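Local coordinates for protein putative PLP-dependent aminotransferase (Bacillus cereus ATCC 10987, PDB 3JU7) that probably acts as a pyridoxal-phosphate-dependent transaminase of the DegT/DnrJ/EryC1 family, at residues 69-73 with 180-184; 13-18 with 245-249; 59-63 with 196-200. One frame throughout, in Å; residues are numbered along the deposited sequence.

How the contacts relate
Along the chain the six segments come in the order 13-18, 59-63, 69-73, 180-184, 196-200 and 245-249, so contact 2 encloses contact 3, which in turn encloses contact 1. Contacts 1 and 3 have centres about 15 Å apart and touch through I184 and A62; they use the two ends of helix 62-73 and the neighbouring strands 182-186 and 199-203 of one mixed sheet. Contact 2 lies nearer the periphery, its centre about 17 Å from that of contact 3 and about 29 Å from that of contact 1. Contact 3 lies at the cofactor phosphate and, like contact 2, reaches the second subunit, while contact 1 packs the far end of helix 62-73 on the sheet.

Contact 1 (69-73 with 180-184); sequences AIQLK and SGMII
The ammonium of K73 holds to the loop that leads into strand 182-186 by way of a water: NZ donates to it at 2.6 Å, and the water passes a hydrogen to S180 O at 3.0 Å. The same nitrogen also forms a salt bridge with E152. Helix 146-153, which supplies E152, also supplies E149, the acceptor for the hydroxyl of S180. K73 NZ lies 3.7 Å from G181 CA, close against a backbone that has no side chain at this point.

The lysine gets there by folding. Its chain bends at both distal torsions (chi3 61°, chi4 83°), which turns the ammonium back toward the loop while the methylenes stay against the strand. K73 CD rests on M182 SE at 3.7 Å, the two side chains crossing at a slant. M182, present as selenomethionine, has CG beside its backbone N and is extended beyond it, reaching out from strand 182-186 to helix 62-73. There M182 SE meets A69 CB at 3.9 Å, and its terminal methyl CE reaches L72 CD2 at 4.2 Å. One strand residue thus touches three helix residues, A69, L72 and K73. Further along the strand, I184 CD1 also comes to A69 CB at 3.9 Å, so the small alanine sits against both inward-facing strand side chains.

The helix segment runs nearly antiparallel to the strand, at 166°, with axes 10.3 Å apart, as for a helix laid on one face of a sheet. V159 of the adjoining strand and I212 of helix 206-215 extend the apolar surroundings. The chemistry is divided: a hydrophobic helix-on-sheet layer around selenium ends at the ammonium of K73, a partly exposed residue whose charge is probably balanced by E152, while water completes its link to the loop.

Contact 2 (13-18 with 245-249); sequences VPVIEY and ATMKK
The Y18 ring meets A245 at its edge, with the alanine CB near the ring plane and 3.8 Å from Y18 CB. One face of the ring carries the carbonyl oxygen of V15, poised 3.9 Å above its centre, and V13 O lies in plane at the edge. Two carbonyl oxygens of its own segment thus meet the ring, which folds back toward them with CG between the backbone N and carbonyl carbon (chi1 54°); I242 and, from the second subunit, Y238 pack on Y18.

The E17 carboxylate, the other flat group, is shared between two lysines. OE1 faces K248 and OE2 faces K249, each oxygen forming a long salt bridge of 3.5 Å to its NZ. K249 crosses the glutamate at about a right angle on a chain bent at chi2 and chi3, whereas K248 comes in extended. K248 NZ has a second, stronger grip: it donates to E17 O at 2.8 Å, in the carbonyl plane and on a lone pair, with a C=O...N angle of 139°. One lysine thus ties both the main chain and the side chain of E17.

Beneath this charged layer the packing is apolar. V13 spreads its two methyls, CG2 onto A245 CB at 3.7 Å and CG1 onto K249 CG at 3.8 Å. A water accepts a hydrogen bond from V13 N and donates one to T246 OG1 at 2.7 Å; that hydroxyl is also bonded to I242 O within its own helix.

D26 of the second subunit accepts from V15 N, and a bound calcium ion lies about 4 Å from the K248 side chain. The arrangement is a salt-bridge network clasping the lead-in to helix 19-28, with Y18 at its N-cap position, onto the C-terminal end of helix 237-248 beside the dimer interface.

Contact 3 (59-63 with 196-200); sequences VANAT and GEGGL
V59 and G199 form the tight half of this contact, an antiparallel hydrogen-bonded pair. V59 N donates to G199 O at 3.0 Å, nearly straight at 163° although the donor stands well above the carbonyl plane; the return bond from G199 N to V59 O is weak. V59 CG2 presses on the peptide carbon G199 C at 3.6 Å. With no side chain on G199, the backbone of N61 and A62 passes close over it.

Past this pair the regular ladder stops, though N61 CA and G198 CA come within 4.1 Å, and waters mediate polar links. One water donates to both A60 O and E197 O, while G198 CA makes a CH...O contact of 3.2 Å with A60 O. A second water accepts from N61 ND2 and donates to E197 OE1, each at 3.0 Å; N61 ND2 also donates to N232 O of the second subunit. Bent at chi2 (-79°), E197 brings OE1 within 3.8 Å of N61 CB and beside this water, and its carboxylate is also held by T32, N232 and K234 of the second subunit.

N61 is the N-cap of helix 62-73, its OD1 accepting from L64 N. A62 N and T63 OG1 hydrogen-bond to the phosphate oxygens of the pyridoxal-phosphate lysine at position 191. A strand running into a capped helix N-terminus that grips the cofactor phosphate is typical of fold-type I PLP enzymes.

Contact 1 (69-73 with 180-184)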
loop_
_atom_site.group_PDB
_atom_site.type_symbol
_atom_site.label_atom_id
_atom_site.label_comp_id
_atom_site.label_asym_id
_atom_site.label_seq_id
_atom_site.Cartn_x
_atom_site.Cartn_y
_atom_site.Cartn_z
ATOM N N ALA A 69 -1.173 2.732 -11.967
ATOM C CA ALA A 69 -1.577 3.437 -13.188
ATOM C C ALA A 69 -0.417 3.586 -14.196
ATOM O O ALA A 69 -0.572 3.268 -15.361
ATOM C CB ALA A 69 -2.221 4.791 -12.860
ATOM N N ILE A 70 0.731 4.032 -13.742
ATOM C CA ILE A 70 1.913 4.168 -14.612
ATOM C C ILE A 70 2.357 2.812 -15.170
ATOM O O ILE A 70 2.599 2.687 -16.364
ATOM C CB ILE A 70 3.080 4.835 -13.841
ATOM C CG1 ILE A 70 2.768 6.320 -13.619
ATOM C CG2 ILE A 70 4.453 4.642 -14.553
ATOM C CD1 ILE A 70 3.449 6.912 -12.423
ATOM N N GLN A 71 2.447 1.807 -14.290
ATOM C CA GLN A 71 2.793 0.434 -14.694
ATOM C C GLN A 71 1.824 -0.070 -15.777
ATOM O O GLN A 71 2.271 -0.571 -16.776
ATOM C CB GLN A 71 2.788 -0.519 -13.484
ATOM C CG GLN A 71 3.121 -1.960 -13.848
ATOM C CD GLN A 71 4.504 -2.114 -14.477
ATOM O OE1 GLN A 71 5.440 -1.410 -14.118
ATOM N NE2 GLN A 71 4.620 -3.028 -15.429
ATOM N N LEU A 72 0.511 0.086 -15.601
ATOM C CA LEU A 72 -0.451 -0.332 -16.645
ATOM C C LEU A 72 -0.308 0.436 -17.961
ATOM O O LEU A 72 -0.352 -0.128 -19.038
ATOM C CB LEU A 72 -1.906 -0.157 -16.156
ATOM C CG LEU A 72 -3.007 -0.432 -17.176
ATOM C CD1 LEU A 72 -2.982 -1.911 -17.543
ATOM C CD2 LEU A 72 -4.367 0.010 -16.643
ATOM N N LYS A 73 -0.160 1.749 -17.860
ATOM C CA LYS A 73 -0.325 2.627 -19.000
ATOM C C LYS A 73 0.992 2.979 -19.698
ATOM O O LYS A 73 0.972 3.442 -20.814
ATOM C CB LYS A 73 -1.026 3.895 -18.523
ATOM C CG LYS A 73 -2.517 3.668 -18.287
ATOM C CD LYS A 73 -3.305 4.912 -18.018
ATOM C CE LYS A 73 -3.282 5.948 -19.156
ATOM N NZ LYS A 73 -4.236 5.725 -20.249
ATOM N N SER A 180 -9.738 10.423 -20.771
ATOM C CA SER A 180 -9.359 9.127 -21.312
ATOM C C SER A 180 -8.255 8.442 -20.548
ATOM O O SER A 180 -8.211 7.227 -20.521
ATOM C CB SER A 180 -8.883 9.287 -22.737
ATOM O OG SER A 180 -9.962 9.718 -23.508
ATOM N N GLY A 181 -7.328 9.221 -19.994
ATOM C CA GLY A 181 -6.247 8.660 -19.203
ATOM C C GLY A 181 -6.734 8.279 -17.822
ATOM O O GLY A 181 -7.910 7.940 -17.625
HETATM N N MSE A 182 -5.825 8.338 -16.860
HETATM C CA MSE A 182 -6.172 8.043 -15.479
HETATM C C MSE A 182 -5.895 9.249 -14.606
HETATM O O MSE A 182 -4.979 10.020 -14.892
HETATM C CB MSE A 182 -5.395 6.831 -14.989
HETATM C CG MSE A 182 -6.090 5.589 -15.414
HETATM SE SE MSE A 182 -5.272 3.901 -15.097
HETATM C CE MSE A 182 -6.989 2.998 -15.151
ATOM N N ILE A 183 -6.741 9.418 -13.590
ATOM C CA ILE A 183 -6.573 10.450 -12.569
ATOM C C ILE A 183 -6.439 9.768 -11.204
ATOM O O ILE A 183 -7.248 8.914 -10.837
ATOM C CB ILE A 183 -7.746 11.460 -12.593
ATOM C CG1 ILE A 183 -8.006 11.861 -14.069
ATOM C CG2 ILE A 183 -7.445 12.604 -11.691
ATOM C CD1 ILE A 183 -8.360 13.244 -14.368
ATOM N N ILE A 184 -5.388 10.133 -10.483
ATOM C CA ILE A 184 -5.130 9.655 -9.140
ATOM C C ILE A 184 -5.454 10.748 -8.105
ATOM O O ILE A 184 -5.079 11.893 -8.248
ATOM C CB ILE A 184 -3.649 9.249 -8.947
ATOM C CG1 ILE A 184 -3.136 8.332 -10.097
ATOM C CG2 ILE A 184 -3.478 8.608 -7.598
ATOM C CD1 ILE A 184 -4.170 7.323 -10.670
HETATM O O HOH W 1 -6.589 5.060 -19.316
#

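Contact 2 (13-18 with 245-249)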
loop_
_atom_site.group_PDB
_atom_site.type_symbol
_atom_site.label_atom_id
_atom_site.label_comp_id
_atom_site.label_asym_id
_atom_site.label_seq_id
_atom_site.Cartn_x
_atom_site.Cartn_y
_atom_site.Cartn_z
ATOM N N VAL A 13 -13.987 12.560 9.765
ATOM C CA VAL A 13 -15.268 12.399 10.443
ATOM C C VAL A 13 -15.161 11.491 11.698
ATOM O O VAL A 13 -14.466 10.487 11.693
ATOM C CB VAL A 13 -16.358 11.919 9.502
ATOM C CG1 VAL A 13 -16.487 12.928 8.395
ATOM C CG2 VAL A 13 -16.047 10.551 8.966
ATOM N N PRO A 14 -15.817 11.882 12.789
ATOM C CA PRO A 14 -15.756 11.119 14.018
ATOM C C PRO A 14 -16.394 9.745 13.915
ATOM O O PRO A 14 -17.270 9.549 13.085
ATOM C CB PRO A 14 -16.585 11.973 15.004
ATOM C CG PRO A 14 -16.888 13.202 14.326
ATOM C CD PRO A 14 -16.749 13.012 12.889
ATOM N N VAL A 15 -16.022 8.840 14.820
ATOM C CA VAL A 15 -16.506 7.457 14.744
ATOM C C VAL A 15 -18.056 7.332 14.690
ATOM O O VAL A 15 -18.574 6.482 13.969
ATOM C CB VAL A 15 -15.920 6.543 15.857
ATOM C CG1 VAL A 15 -16.211 7.112 17.292
ATOM C CG2 VAL A 15 -16.434 5.085 15.656
ATOM N N ILE A 16 -18.795 8.192 15.371
ATOM C CA ILE A 16 -20.268 8.003 15.397
ATOM C C ILE A 16 -20.849 8.000 13.949
ATOM O O ILE A 16 -21.819 7.328 13.675
ATOM C CB ILE A 16 -20.971 9.057 16.296
ATOM C CG1 ILE A 16 -22.419 8.667 16.648
ATOM C CG2 ILE A 16 -20.994 10.431 15.620
ATOM C CD1 ILE A 16 -22.586 7.649 17.709
ATOM N N GLU A 17 -20.193 8.731 13.042
ATOM C CA GLU A 17 -20.632 8.918 11.657
ATOM C C GLU A 17 -20.497 7.701 10.751
ATOM O O GLU A 17 -21.222 7.622 9.776
ATOM C CB GLU A 17 -19.878 10.102 11.029
ATOM C CG GLU A 17 -20.102 11.453 11.706
ATOM C CD GLU A 17 -21.542 11.957 11.642
ATOM O OE1 GLU A 17 -22.388 11.363 10.928
ATOM O OE2 GLU A 17 -21.842 12.960 12.309
ATOM N N TYR A 18 -19.579 6.771 11.060
ATOM C CA TYR A 18 -19.480 5.503 10.329
ATOM C C TYR A 18 -19.656 4.240 11.205
ATOM O O TYR A 18 -19.236 3.167 10.808
ATOM C CB TYR A 18 -18.166 5.419 9.532
ATOM C CG TYR A 18 -16.934 5.641 10.359
ATOM C CD1 TYR A 18 -16.454 6.916 10.578
ATOM C CD2 TYR A 18 -16.291 4.577 10.963
ATOM C CE1 TYR A 18 -15.340 7.124 11.364
ATOM C CE2 TYR A 18 -15.191 4.763 11.751
ATOM C CZ TYR A 18 -14.709 6.029 11.952
ATOM O OH TYR A 18 -13.622 6.189 12.746
ATOM N N ALA A 245 -18.750 7.937 4.965
ATOM C CA ALA A 245 -19.201 8.923 5.942
ATOM C C ALA A 245 -18.653 10.274 5.570
ATOM O O ALA A 245 -19.269 11.284 5.875
ATOM C CB ALA A 245 -18.767 8.539 7.400
ATOM N N THR A 246 -17.467 10.289 4.969
ATOM C CA THR A 246 -16.866 11.521 4.542
ATOM C C THR A 246 -17.625 12.108 3.347
ATOM O O THR A 246 -17.673 13.325 3.212
ATOM C CB THR A 246 -15.401 11.335 4.193
ATOM O OG1 THR A 246 -14.722 10.820 5.336
ATOM C CG2 THR A 246 -14.751 12.675 3.762
HETATM N N MSE A 247 -18.217 11.252 2.500
HETATM C CA MSE A 247 -19.075 11.717 1.427
HETATM C C MSE A 247 -20.295 12.417 1.999
HETATM O O MSE A 247 -20.748 13.395 1.430
HETATM C CB MSE A 247 -19.572 10.584 0.489
HETATM C CG MSE A 247 -18.546 10.019 -0.476
HETATM SE SE MSE A 247 -18.066 11.281 -1.857
HETATM C CE MSE A 247 -19.821 11.323 -2.664
ATOM N N LYS A 248 -20.859 11.919 3.089
ATOM C CA LYS A 248 -22.069 12.553 3.592
ATOM C C LYS A 248 -21.771 13.925 4.240
ATOM O O LYS A 248 -22.601 14.835 4.200
ATOM C CB LYS A 248 -22.899 11.580 4.459
ATOM C CG LYS A 248 -22.579 11.469 5.951
ATOM C CD LYS A 248 -23.498 10.420 6.699
ATOM C CE LYS A 248 -22.781 9.792 7.965
ATOM N NZ LYS A 248 -23.556 8.794 8.783
ATOM N N LYS A 249 -20.568 14.102 4.789
ATOM C CA LYS A 249 -20.199 15.377 5.429
ATOM C C LYS A 249 -19.351 16.251 4.516
ATOM O O LYS A 249 -18.791 17.277 4.959
ATOM C CB LYS A 249 -19.416 15.128 6.727
ATOM C CG LYS A 249 -20.045 14.107 7.653
ATOM C CD LYS A 249 -21.393 14.535 8.178
ATOM C CE LYS A 249 -21.275 15.562 9.276
ATOM N NZ LYS A 249 -22.537 15.588 10.083
HETATM O O HOH W 2 -13.267 12.302 7.019
#

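Contact 3 (59-63 with 196-200)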
loop_
_atom_site.group_PDB
_atom_site.type_symbol
_atom_site.label_atom_id
_atom_site.label_comp_id
_atom_site.label_asym_id
_atom_site.label_seq_id
_atom_site.Cartn_x
_atom_site.Cartn_y
_atom_site.Cartn_z
ATOM N N VAL A 59 -7.892 2.639 -3.836
ATOM C CA VAL A 59 -6.570 2.034 -3.640
ATOM C C VAL A 59 -6.131 2.344 -2.211
ATOM O O VAL A 59 -6.730 3.191 -1.562
ATOM C CB VAL A 59 -5.533 2.531 -4.646
ATOM C CG1 VAL A 59 -5.896 2.030 -6.044
ATOM C CG2 VAL A 59 -5.421 4.062 -4.603
ATOM N N ALA A 60 -5.080 1.681 -1.718
ATOM C CA ALA A 60 -4.734 1.798 -0.307
ATOM C C ALA A 60 -4.132 3.155 0.010
ATOM O O ALA A 60 -4.238 3.635 1.133
ATOM C CB ALA A 60 -3.830 0.674 0.120
ATOM N N ASN A 61 -3.489 3.754 -0.990
ATOM C CA ASN A 61 -3.017 5.128 -0.949
ATOM C C ASN A 61 -2.711 5.600 -2.396
ATOM O O ASN A 61 -2.564 4.772 -3.324
ATOM C CB ASN A 61 -1.819 5.291 0.034
ATOM C CG ASN A 61 -0.567 4.589 -0.429
ATOM O OD1 ASN A 61 -0.065 4.857 -1.538
ATOM N ND2 ASN A 61 0.004 3.736 0.441
ATOM N N ALA A 62 -2.653 6.909 -2.593
ATOM C CA ALA A 62 -2.459 7.509 -3.949
ATOM C C ALA A 62 -1.105 7.170 -4.523
ATOM O O ALA A 62 -0.964 7.098 -5.735
ATOM C CB ALA A 62 -2.613 9.036 -3.916
ATOM N N THR A 63 -0.100 6.980 -3.666
ATOM C CA THR A 63 1.220 6.636 -4.185
ATOM C C THR A 63 1.164 5.314 -4.925
ATOM O O THR A 63 1.635 5.206 -6.065
ATOM C CB THR A 63 2.289 6.640 -3.109
ATOM O OG1 THR A 63 2.229 7.912 -2.463
ATOM C CG2 THR A 63 3.677 6.399 -3.758
ATOM N N GLY A 196 -7.705 9.067 6.531
ATOM C CA GLY A 196 -6.617 8.307 7.150
ATOM C C GLY A 196 -5.601 7.994 6.070
ATOM O O GLY A 196 -4.828 8.848 5.699
ATOM N N GLU A 197 -5.632 6.770 5.567
ATOM C CA GLU A 197 -4.914 6.374 4.363
ATOM C C GLU A 197 -5.919 5.859 3.321
ATOM O O GLU A 197 -6.875 5.147 3.645
ATOM C CB GLU A 197 -3.893 5.292 4.665
ATOM C CG GLU A 197 -2.741 5.744 5.554
ATOM C CD GLU A 197 -1.648 6.534 4.831
ATOM O OE1 GLU A 197 -1.575 6.526 3.585
ATOM O OE2 GLU A 197 -0.818 7.145 5.534
ATOM N N GLY A 198 -5.729 6.283 2.082
ATOM C CA GLY A 198 -6.581 5.865 0.998
ATOM C C GLY A 198 -6.330 6.676 -0.268
ATOM O O GLY A 198 -5.594 7.646 -0.263
ATOM N N GLY A 199 -6.974 6.275 -1.342
ATOM C CA GLY A 199 -6.899 6.969 -2.601
ATOM C C GLY A 199 -7.912 6.395 -3.566
ATOM O O GLY A 199 -8.635 5.451 -3.222
ATOM N N LEU A 200 -7.950 6.987 -4.769
ATOM C CA LEU A 200 -8.896 6.637 -5.816
ATOM C C LEU A 200 -8.275 6.865 -7.197
ATOM O O LEU A 200 -7.436 7.784 -7.395
ATOM C CB LEU A 200 -10.135 7.485 -5.693
ATOM C CG LEU A 200 -11.396 7.072 -6.504
ATOM C CD1 LEU A 200 -12.200 5.999 -5.804
ATOM C CD2 LEU A 200 -12.271 8.242 -6.817
HETATM O O HOH W 3 -6.263 2.512 2.700
HETATM O O HOH W 4 -1.172 3.564 3.148
#